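Local coordinates for pyridoxamine 5'-phosphate oxidase-related, FMN-binding protein (Mycobacterium smegmatis, PDB 6ECI) that binds flavin-adenine dinucleotide as a member of the flavin/deazaflavin-dependent oxidoreductase family, probably sequestering the cofactor to protect mycobacteria against hypoxic and oxidative stress, at residues W78-V89 against W114-R125. Sequence-based numbering, arbitrary orientation.
Sequences WSVIVRGVARTV and WVRVLPTQITGR. With FAD (flavin-adenine dinucleotide), chain C.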
ATOM      1  N   TRP B  78      -8.225   7.971   6.500  1.00 21.66           N
ATOM      2  CA  TRP B  78      -7.811   8.813   5.389  1.00 23.21           C
ATOM      3  C   TRP B  78      -6.763   8.068   4.580  1.00 24.80           C
ATOM      4  O   TRP B  78      -6.151   7.110   5.057  1.00 20.97           O
ATOM      5  CB  TRP B  78      -7.241  10.157   5.870  1.00 15.55           C
ATOM      6  CG  TRP B  78      -6.025   9.986   6.729  1.00 20.64           C
ATOM      7  CD1 TRP B  78      -5.990   9.924   8.088  1.00 23.51           C
ATOM      8  CD2 TRP B  78      -4.670   9.828   6.284  1.00 20.24           C
ATOM      9  NE1 TRP B  78      -4.699   9.744   8.520  1.00 25.13           N
ATOM     10  CE2 TRP B  78      -3.871   9.681   7.431  1.00 19.47           C
ATOM     11  CE3 TRP B  78      -4.058   9.802   5.028  1.00 21.30           C
ATOM     12  CZ2 TRP B  78      -2.489   9.510   7.360  1.00 23.24           C
ATOM     13  CZ3 TRP B  78      -2.689   9.627   4.959  1.00 24.05           C
ATOM     14  CH2 TRP B  78      -1.919   9.486   6.118  1.00 18.20           C
ATOM     15  N   SER B  79      -6.549   8.526   3.348  1.00 19.55           N
ATOM     16  CA  SER B  79      -5.463   8.013   2.533  1.00 21.23           C
ATOM     17  C   SER B  79      -5.017   9.099   1.569  1.00 21.58           C
ATOM     18  O   SER B  79      -5.802   9.967   1.180  1.00 25.00           O
ATOM     19  CB  SER B  79      -5.866   6.753   1.762  1.00 22.32           C
ATOM     20  OG  SER B  79      -6.801   7.055   0.748  1.00 17.51           O
ATOM     21  N   VAL B  80      -3.742   9.041   1.193  1.00 18.63           N
ATOM     22  CA  VAL B  80      -3.138   9.990   0.266  1.00 26.06           C
ATOM     23  C   VAL B  80      -2.422   9.195  -0.816  1.00 22.21           C
ATOM     24  O   VAL B  80      -1.711   8.231  -0.513  1.00 17.52           O
ATOM     25  CB  VAL B  80      -2.162  10.943   0.984  1.00 17.94           C
ATOM     26  CG1 VAL B  80      -1.381  11.777  -0.016  1.00 13.69           C
ATOM     27  CG2 VAL B  80      -2.915  11.843   1.947  1.00 21.89           C
ATOM     28  N   ILE B  81      -2.622   9.587  -2.073  1.00 14.43           N
ATOM     29  CA  ILE B  81      -1.960   8.966  -3.214  1.00 20.29           C
ATOM     30  C   ILE B  81      -1.182  10.038  -3.964  1.00 20.32           C
ATOM     31  O   ILE B  81      -1.739  11.082  -4.323  1.00 23.86           O
ATOM     32  CB  ILE B  81      -2.964   8.267  -4.150  1.00 23.04           C
ATOM     33  CG1 ILE B  81      -3.738   7.185  -3.399  1.00 24.10           C
ATOM     34  CG2 ILE B  81      -2.241   7.650  -5.336  1.00 26.10           C
ATOM     35  CD1 ILE B  81      -4.830   6.544  -4.222  1.00 14.08           C
ATOM     36  N   VAL B  82       0.099   9.775  -4.204  1.00 23.48           N
ATOM     37  CA  VAL B  82       0.979  10.683  -4.930  1.00 20.44           C
ATOM     38  C   VAL B  82       1.371  10.016  -6.241  1.00 26.15           C
ATOM     39  O   VAL B  82       1.955   8.925  -6.241  1.00 24.92           O
ATOM     40  CB  VAL B  82       2.226  11.044  -4.107  1.00 21.91           C
ATOM     41  CG1 VAL B  82       3.249  11.764  -4.977  1.00 23.01           C
ATOM     42  CG2 VAL B  82       1.845  11.894  -2.909  1.00 17.61           C
ATOM     43  N   ARG B  83       1.043  10.664  -7.355  1.00 28.59           N
ATOM     44  CA  ARG B  83       1.555  10.277  -8.663  1.00 25.27           C
ATOM     45  C   ARG B  83       2.752  11.152  -8.994  1.00 20.01           C
ATOM     46  O   ARG B  83       2.654  12.383  -8.946  1.00 19.76           O
ATOM     47  CB  ARG B  83       0.488  10.415  -9.754  1.00 29.18           C
ATOM     48  CG  ARG B  83      -0.779   9.626  -9.497  1.00 41.22           C
ATOM     49  CD  ARG B  83      -1.416   9.145 -10.797  1.00 49.94           C
ATOM     50  NE  ARG B  83      -2.753   8.598 -10.575  1.00 79.26           N
ATOM     51  CZ  ARG B  83      -3.076   7.310 -10.687  1.00 64.12           C
ATOM     52  NH1 ARG B  83      -2.162   6.413 -11.036  1.00 57.15           N
ATOM     53  NH2 ARG B  83      -4.323   6.922 -10.457  1.00 56.21           N
ATOM     54  N   GLY B  84       3.871  10.524  -9.320  1.00 20.14           N
ATOM     55  CA  GLY B  84       5.055  11.284  -9.649  1.00 20.59           C
ATOM     56  C   GLY B  84       6.138  10.419 -10.250  1.00 20.72           C
ATOM     57  O   GLY B  84       5.889   9.296 -10.695  1.00 20.64           O
ATOM     58  N   VAL B  85       7.351  10.967 -10.261  1.00 19.97           N
ATOM     59  CA  VAL B  85       8.524  10.289 -10.795  1.00 23.15           C
ATOM     60  C   VAL B  85       9.543  10.134  -9.678  1.00 25.10           C
ATOM     61  O   VAL B  85       9.765  11.065  -8.895  1.00 24.57           O
ATOM     62  CB  VAL B  85       9.134  11.056 -11.987  1.00 23.03           C
ATOM     63  CG1 VAL B  85      10.270  10.256 -12.603  1.00 27.52           C
ATOM     64  CG2 VAL B  85       8.065  11.359 -13.024  1.00 38.45           C
ATOM     65  N   ALA B  86      10.155   8.954  -9.601  1.00 15.10           N
ATOM     66  CA  ALA B  86      11.191   8.682  -8.615  1.00 17.50           C
ATOM     67  C   ALA B  86      12.544   9.067  -9.199  1.00 19.87           C
ATOM     68  O   ALA B  86      12.937   8.561 -10.256  1.00 26.24           O
ATOM     69  CB  ALA B  86      11.182   7.211  -8.201  1.00 11.85           C
ATOM     70  N   ARG B  87      13.250   9.959  -8.514  1.00 19.72           N
ATOM     71  CA  ARG B  87      14.549  10.437  -8.955  1.00 23.85           C
ATOM     72  C   ARG B  87      15.534  10.317  -7.804  1.00 24.66           C
ATOM     73  O   ARG B  87      15.207  10.655  -6.662  1.00 32.46           O
ATOM     74  CB  ARG B  87      14.464  11.892  -9.443  1.00 21.27           C
ATOM     75  CG  ARG B  87      13.424  12.124 -10.538  1.00 27.58           C
ATOM     76  CD  ARG B  87      14.070  12.370 -11.896  1.00 18.19           C
ATOM     77  NE  ARG B  87      13.921  11.249 -12.822  1.00 24.15           N
ATOM     78  CZ  ARG B  87      13.218  11.295 -13.951  1.00 19.84           C
ATOM     79  NH1 ARG B  87      12.583  12.404 -14.302  1.00 16.40           N
ATOM     80  NH2 ARG B  87      13.145  10.224 -14.730  1.00 34.88           N
ATOM     81  N   THR B  88      16.732   9.825  -8.098  1.00 29.33           N
ATOM     82  CA  THR B  88      17.743   9.712  -7.061  1.00 33.71           C
ATOM     83  C   THR B  88      18.286  11.090  -6.693  1.00 34.94           C
ATOM     84  O   THR B  88      18.202  12.051  -7.462  1.00 38.08           O
ATOM     85  CB  THR B  88      18.891   8.802  -7.505  1.00 33.11           C
ATOM     86  OG1 THR B  88      19.728   9.504  -8.429  1.00 48.50           O
ATOM     87  CG2 THR B  88      18.355   7.552  -8.168  1.00 28.57           C
ATOM     88  N   VAL B  89      18.849  11.173  -5.493  1.00 27.06           N
ATOM     89  CA  VAL B  89      19.394  12.417  -4.965  1.00 28.29           C
ATOM     90  C   VAL B  89      20.848  12.523  -5.415  1.00 37.25           C
ATOM     91  O   VAL B  89      21.715  11.794  -4.925  1.00 37.14           O
ATOM     92  CB  VAL B  89      19.266  12.469  -3.439  1.00 37.48           C
ATOM     93  CG1 VAL B  89      20.077  13.616  -2.872  1.00 33.72           C
ATOM     94  CG2 VAL B  89      17.801  12.591  -3.044  1.00 24.57           C
ATOM     95  N   TRP B 114      19.583   7.623  -1.795  1.00 29.97           N
ATOM     96  CA  TRP B 114      18.418   8.451  -1.531  1.00 22.14           C
ATOM     97  C   TRP B 114      17.593   8.620  -2.799  1.00 24.43           C
ATOM     98  O   TRP B 114      18.134   8.919  -3.867  1.00 37.81           O
ATOM     99  CB  TRP B 114      18.840   9.819  -1.001  1.00 31.60           C
ATOM    100  CG  TRP B 114      19.619   9.780   0.274  1.00 41.54           C
ATOM    101  CD1 TRP B 114      20.977   9.818   0.408  1.00 39.36           C
ATOM    102  CD2 TRP B 114      19.086   9.704   1.599  1.00 39.00           C
ATOM    103  NE1 TRP B 114      21.322   9.768   1.737  1.00 51.27           N
ATOM    104  CE2 TRP B 114      20.180   9.695   2.490  1.00 48.49           C
ATOM    105  CE3 TRP B 114      17.791   9.638   2.120  1.00 36.35           C
ATOM    106  CZ2 TRP B 114      20.016   9.623   3.871  1.00 37.28           C
ATOM    107  CZ3 TRP B 114      17.631   9.566   3.492  1.00 49.70           C
ATOM    108  CH2 TRP B 114      18.737   9.560   4.352  1.00 46.94           C
ATOM    109  N   VAL B 115      16.283   8.431  -2.677  1.00 22.43           N
ATOM    110  CA  VAL B 115      15.348   8.609  -3.778  1.00 22.25           C
ATOM    111  C   VAL B 115      14.217   9.507  -3.300  1.00 21.12           C
ATOM    112  O   VAL B 115      13.803   9.433  -2.137  1.00 20.45           O
ATOM    113  CB  VAL B 115      14.799   7.256  -4.283  1.00 22.04           C
ATOM    114  CG1 VAL B 115      13.942   7.449  -5.527  1.00 20.55           C
ATOM    115  CG2 VAL B 115      15.932   6.283  -4.555  1.00 19.85           C
ATOM    116  N   ARG B 116      13.725  10.364  -4.191  1.00 13.91           N
ATOM    117  CA  ARG B 116      12.569  11.207  -3.919  1.00 15.22           C
ATOM    118  C   ARG B 116      11.510  10.971  -4.981  1.00 19.66           C
ATOM    119  O   ARG B 116      11.824  10.863  -6.170  1.00 20.21           O
ATOM    120  CB  ARG B 116      12.931  12.695  -3.904  1.00 14.16           C
ATOM    121  CG  ARG B 116      13.748  13.160  -2.716  1.00 15.81           C
ATOM    122  CD  ARG B 116      13.895  14.675  -2.746  1.00 14.46           C
ATOM    123  NE  ARG B 116      15.004  15.147  -1.923  1.00 17.51           N
ATOM    124  CZ  ARG B 116      14.912  15.434  -0.628  1.00 20.12           C
ATOM    125  NH1 ARG B 116      13.755  15.298   0.010  1.00 15.49           N
ATOM    126  NH2 ARG B 116      15.980  15.858   0.031  1.00 25.75           N
ATOM    127  N   VAL B 117      10.256  10.892  -4.552  1.00 19.16           N
ATOM    128  CA  VAL B 117       9.128  10.876  -5.473  1.00 17.44           C
ATOM    129  C   VAL B 117       8.727  12.327  -5.705  1.00 22.65           C
ATOM    130  O   VAL B 117       8.131  12.962  -4.831  1.00 24.62           O
ATOM    131  CB  VAL B 117       7.958  10.048  -4.931  1.00 15.27           C
ATOM    132  CG1 VAL B 117       6.791  10.087  -5.906  1.00 15.05           C
ATOM    133  CG2 VAL B 117       8.393   8.619  -4.687  1.00 14.33           C
ATOM    134  N   LEU B 118       9.085  12.865  -6.869  1.00 20.68           N
ATOM    135  CA  LEU B 118       8.721  14.234  -7.204  1.00 14.76           C
ATOM    136  C   LEU B 118       7.283  14.242  -7.706  1.00 17.29           C
ATOM    137  O   LEU B 118       6.989  13.666  -8.761  1.00 17.57           O
ATOM    138  CB  LEU B 118       9.673  14.813  -8.250  1.00 12.22           C
ATOM    139  CG  LEU B 118      11.160  14.756  -7.887  1.00 22.74           C
ATOM    140  CD1 LEU B 118      11.980  15.567  -8.875  1.00 26.51           C
ATOM    141  CD2 LEU B 118      11.398  15.236  -6.460  1.00 14.50           C
ATOM    142  N   PRO B 119       6.366  14.885  -6.990  1.00 14.11           N
ATOM    143  CA  PRO B 119       4.945  14.708  -7.295  1.00 21.69           C
ATOM    144  C   PRO B 119       4.530  15.429  -8.566  1.00 17.69           C
ATOM    145  O   PRO B 119       4.926  16.568  -8.821  1.00 25.73           O
ATOM    146  CB  PRO B 119       4.246  15.304  -6.068  1.00 17.71           C
ATOM    147  CG  PRO B 119       5.192  16.339  -5.589  1.00 16.20           C
ATOM    148  CD  PRO B 119       6.580  15.817  -5.871  1.00 12.37           C
ATOM    149  N   THR B 120       3.730  14.733  -9.369  1.00 20.44           N
ATOM    150  CA  THR B 120       2.991  15.336 -10.467  1.00 20.64           C
ATOM    151  C   THR B 120       1.525  15.559 -10.115  1.00 25.40           C
ATOM    152  O   THR B 120       0.854  16.365 -10.770  1.00 22.52           O
ATOM    153  CB  THR B 120       3.120  14.454 -11.722  1.00 19.77           C
ATOM    154  OG1 THR B 120       3.649  15.233 -12.803  1.00 26.89           O
ATOM    155  CG2 THR B 120       1.779  13.831 -12.134  1.00 24.26           C
ATOM    156  N   GLN B 121       1.040  14.895  -9.067  1.00 24.80           N
ATOM    157  CA  GLN B 121      -0.331  15.013  -8.598  1.00 27.02           C
ATOM    158  C   GLN B 121      -0.410  14.386  -7.212  1.00 29.49           C
ATOM    159  O   GLN B 121       0.206  13.346  -6.968  1.00 28.08           O
ATOM    160  CB  GLN B 121      -1.304  14.322  -9.561  1.00 23.55           C
ATOM    161  CG  GLN B 121      -2.754  14.304  -9.109  1.00 38.28           C
ATOM    162  CD  GLN B 121      -3.637  13.484 -10.035  1.00 50.38           C
ATOM    163  OE1 GLN B 121      -3.349  12.318 -10.314  1.00 53.26           O
ATOM    164  NE2 GLN B 121      -4.716  14.092 -10.519  1.00 37.41           N
ATOM    165  N   ILE B 122      -1.146  15.027  -6.309  1.00 26.09           N
ATOM    166  CA  ILE B 122      -1.425  14.463  -4.994  1.00 24.14           C
ATOM    167  C   ILE B 122      -2.915  14.609  -4.719  1.00 24.33           C
ATOM    168  O   ILE B 122      -3.497  15.668  -4.976  1.00 27.06           O
ATOM    169  CB  ILE B 122      -0.589  15.124  -3.878  1.00 22.33           C
ATOM    170  CG1 ILE B 122      -0.847  14.433  -2.537  1.00 25.93           C
ATOM    171  CG2 ILE B 122      -0.868  16.620  -3.780  1.00 17.60           C
ATOM    172  CD1 ILE B 122       0.190  14.739  -1.473  1.00 15.90           C
ATOM    173  N   THR B 123      -3.534  13.535  -4.233  1.00 27.97           N
ATOM    174  CA  THR B 123      -4.949  13.536  -3.886  1.00 22.68           C
ATOM    175  C   THR B 123      -5.125  12.818  -2.558  1.00 20.70           C
ATOM    176  O   THR B 123      -4.267  12.043  -2.132  1.00 29.59           O
ATOM    177  CB  THR B 123      -5.813  12.864  -4.964  1.00 24.27           C
ATOM    178  OG1 THR B 123      -5.333  11.537  -5.205  1.00 29.16           O
ATOM    179  CG2 THR B 123      -5.771  13.657  -6.263  1.00 27.69           C
ATOM    180  N   GLY B 124      -6.249  13.083  -1.909  1.00 21.26           N
ATOM    181  CA  GLY B 124      -6.516  12.505  -0.603  1.00 23.01           C
ATOM    182  C   GLY B 124      -7.998  12.407  -0.337  1.00 27.70           C
ATOM    183  O   GLY B 124      -8.786  13.254  -0.772  1.00 20.60           O
ATOM    184  N   ARG B 125      -8.381  11.365   0.396  1.00 28.66           N
ATOM    185  CA  ARG B 125      -9.776  11.111   0.712  1.00 27.07           C
ATOM    186  C   ARG B 125      -9.932  10.839   2.198  1.00 24.78           C
ATOM    187  O   ARG B 125      -9.030  10.308   2.848  1.00 23.75           O
ATOM    188  CB  ARG B 125     -10.333   9.915  -0.071  1.00 29.19           C
ATOM    189  CG  ARG B 125     -10.356  10.099  -1.573  1.00 31.27           C
ATOM    190  CD  ARG B 125     -11.467  11.022  -2.019  1.00 27.83           C
ATOM    191  NE  ARG B 125     -11.524  11.093  -3.473  1.00 28.66           N
ATOM    192  CZ  ARG B 125     -12.241  10.267  -4.227  1.00 37.47           C
ATOM    193  NH1 ARG B 125     -12.964   9.314  -3.657  1.00 33.53           N
ATOM    194  NH2 ARG B 125     -12.234  10.396  -5.548  1.00 41.33           N
TER
HETATM  195  PA  FAD C 201     -12.918   8.428  -8.373  1.00 40.04           P
HETATM  196  O1A FAD C 201     -13.641   9.609  -7.839  1.00 37.56           O
HETATM  197  O2A FAD C 201     -13.363   7.956  -9.759  1.00 41.29           O
HETATM  198  O5B FAD C 201     -11.359   8.668  -8.380  1.00 39.32           O
HETATM  199  C5B FAD C 201     -10.781   9.834  -9.005  1.00 39.74           C
HETATM  200  C4B FAD C 201      -9.355   9.976  -8.539  1.00 39.20           C
HETATM  201  O4B FAD C 201      -9.343  10.271  -7.128  1.00 34.58           O
HETATM  202  C3B FAD C 201      -8.497   8.725  -8.678  1.00 38.50           C
HETATM  203  O3B FAD C 201      -7.931   8.625  -9.980  1.00 39.04           O
HETATM  204  C2B FAD C 201      -7.423   8.941  -7.609  1.00 24.58           C
HETATM  205  O2B FAD C 201      -6.312   9.684  -8.096  1.00 45.45           O
HETATM  206  C1B FAD C 201      -8.184   9.720  -6.528  1.00 32.78           C
HETATM  207  N9A FAD C 201      -8.593   8.902  -5.392  1.00 29.99           N
HETATM  208  C8A FAD C 201      -9.687   8.080  -5.308  1.00 30.45           C
HETATM  209  N7A FAD C 201      -9.802   7.452  -4.163  1.00 31.47           N
HETATM  210  C5A FAD C 201      -8.694   7.893  -3.439  1.00 30.96           C
HETATM  211  C6A FAD C 201      -8.239   7.598  -2.143  1.00 27.40           C
HETATM  212  N6A FAD C 201      -8.852   6.764  -1.302  1.00 27.34           N
HETATM  213  N1A FAD C 201      -7.105   8.214  -1.730  1.00 26.93           N
HETATM  214  C2A FAD C 201      -6.488   9.054  -2.561  1.00 26.32           C
HETATM  215  N3A FAD C 201      -6.823   9.401  -3.805  1.00 23.47           N
HETATM  216  C4A FAD C 201      -7.952   8.780  -4.188  1.00 23.06           C
HETATM  217  N1  FAD C 201     -13.935   1.882  -0.481  1.00 23.60           N
HETATM  218  C2  FAD C 201     -14.645   0.719  -0.420  1.00 26.99           C
HETATM  219  O2  FAD C 201     -15.368   0.352  -1.352  1.00 30.71           O
HETATM  220  N3  FAD C 201     -14.561  -0.077   0.708  1.00 26.40           N
HETATM  221  C4  FAD C 201     -13.804   0.182   1.832  1.00 28.47           C
HETATM  222  O4  FAD C 201     -13.809  -0.604   2.778  1.00 28.98           O
HETATM  223  C4X FAD C 201     -13.054   1.422   1.756  1.00 27.49           C
HETATM  224  N5  FAD C 201     -12.309   1.750   2.776  1.00 30.94           N
HETATM  225  C5X FAD C 201     -11.593   2.935   2.701  1.00 28.93           C
HETATM  226  C6  FAD C 201     -10.794   3.304   3.782  1.00 23.39           C
HETATM  227  C7  FAD C 201     -10.056   4.483   3.757  1.00 23.59           C
HETATM  228  C7M FAD C 201      -9.202   4.848   4.942  1.00 31.21           C
HETATM  229  C8  FAD C 201     -10.116   5.314   2.626  1.00 31.69           C
HETATM  230  C8M FAD C 201      -9.333   6.598   2.568  1.00 28.78           C
HETATM  231  C9  FAD C 201     -10.914   4.950   1.545  1.00 28.13           C
HETATM  232  C9A FAD C 201     -11.650   3.771   1.577  1.00 25.28           C
HETATM  233  N10 FAD C 201     -12.472   3.376   0.502  1.00 30.85           N
HETATM  234  C10 FAD C 201     -13.184   2.204   0.556  1.00 29.13           C
HETATM  235  C1' FAD C 201     -12.564   4.194  -0.714  1.00 28.77           C
HETATM  236  C2' FAD C 201     -11.669   3.677  -1.836  1.00 25.80           C
HETATM  237  O2' FAD C 201     -10.340   3.485  -1.354  1.00 28.74           O
HETATM  238  C3' FAD C 201     -11.649   4.691  -2.980  1.00 20.11           C
HETATM  239  O3' FAD C 201     -11.546   6.000  -2.436  1.00 31.26           O
HETATM  240  C4' FAD C 201     -12.875   4.628  -3.890  1.00 26.78           C
HETATM  241  O4' FAD C 201     -13.104   3.276  -4.290  1.00 30.39           O
HETATM  242  C5' FAD C 201     -12.733   5.518  -5.104  1.00 31.88           C
HETATM  243  O5' FAD C 201     -13.966   5.495  -5.852  1.00 40.14           O
HETATM  244  P   FAD C 201     -14.420   6.733  -6.711  1.00 41.89           P
HETATM  245  O1P FAD C 201     -14.888   7.846  -5.768  1.00 41.09           O
HETATM  246  O2P FAD C 201     -15.382   6.322  -7.758  1.00 36.98           O
HETATM  247  O3P FAD C 201     -13.065   7.206  -7.376  1.00 41.21           O
HETATM  248  O   HOH W   1      -3.091  10.938  -6.690  1.00 30.93           O
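S79 and R125 pair backbone to backbone at the FAD end of an antiparallel run, with R125 N 3.0 Å from S79 O. From there the R125 side chain follows the cofactor. Its CB lies beside the adenine, 3.7 Å from FAD C6A, and CG sits close to the same ring. A bend at chi2 (-75°) turns the chain so that the guanidinium lays one face over FAD C8A. At the tip, R125 NH1 hydrogen-bonds FAD O1P (3.2 Å) and R125 NH2 hydrogen-bonds FAD O1A (2.8 Å), gripping one oxygen of each phosphate. S79 OG donates to adenine N1A (2.8 Å) and T123 OG1 to N3A (3.0 Å), while I81 packs against C2A between them. These strands belong to the split beta-barrel of the FMN-binding fold, and the second subunit completes the site through P36, N38, R49 and K55. At the corner a classic beta bulge sets two residues, T120 and Q121, against R83, and both their N-H groups go to R83 O; R83 NH1 hydrogen-bonds S32 O of the second subunit. On the sheet face opposite the adenine, I122 CD1 meets V82 CG2 at 3.6 Å and V80 CG1. Beyond the bulge, R116 and R87 exchange backbone bonds, and V89 lies alongside W114, CG2 3.6 Å from W114 CB.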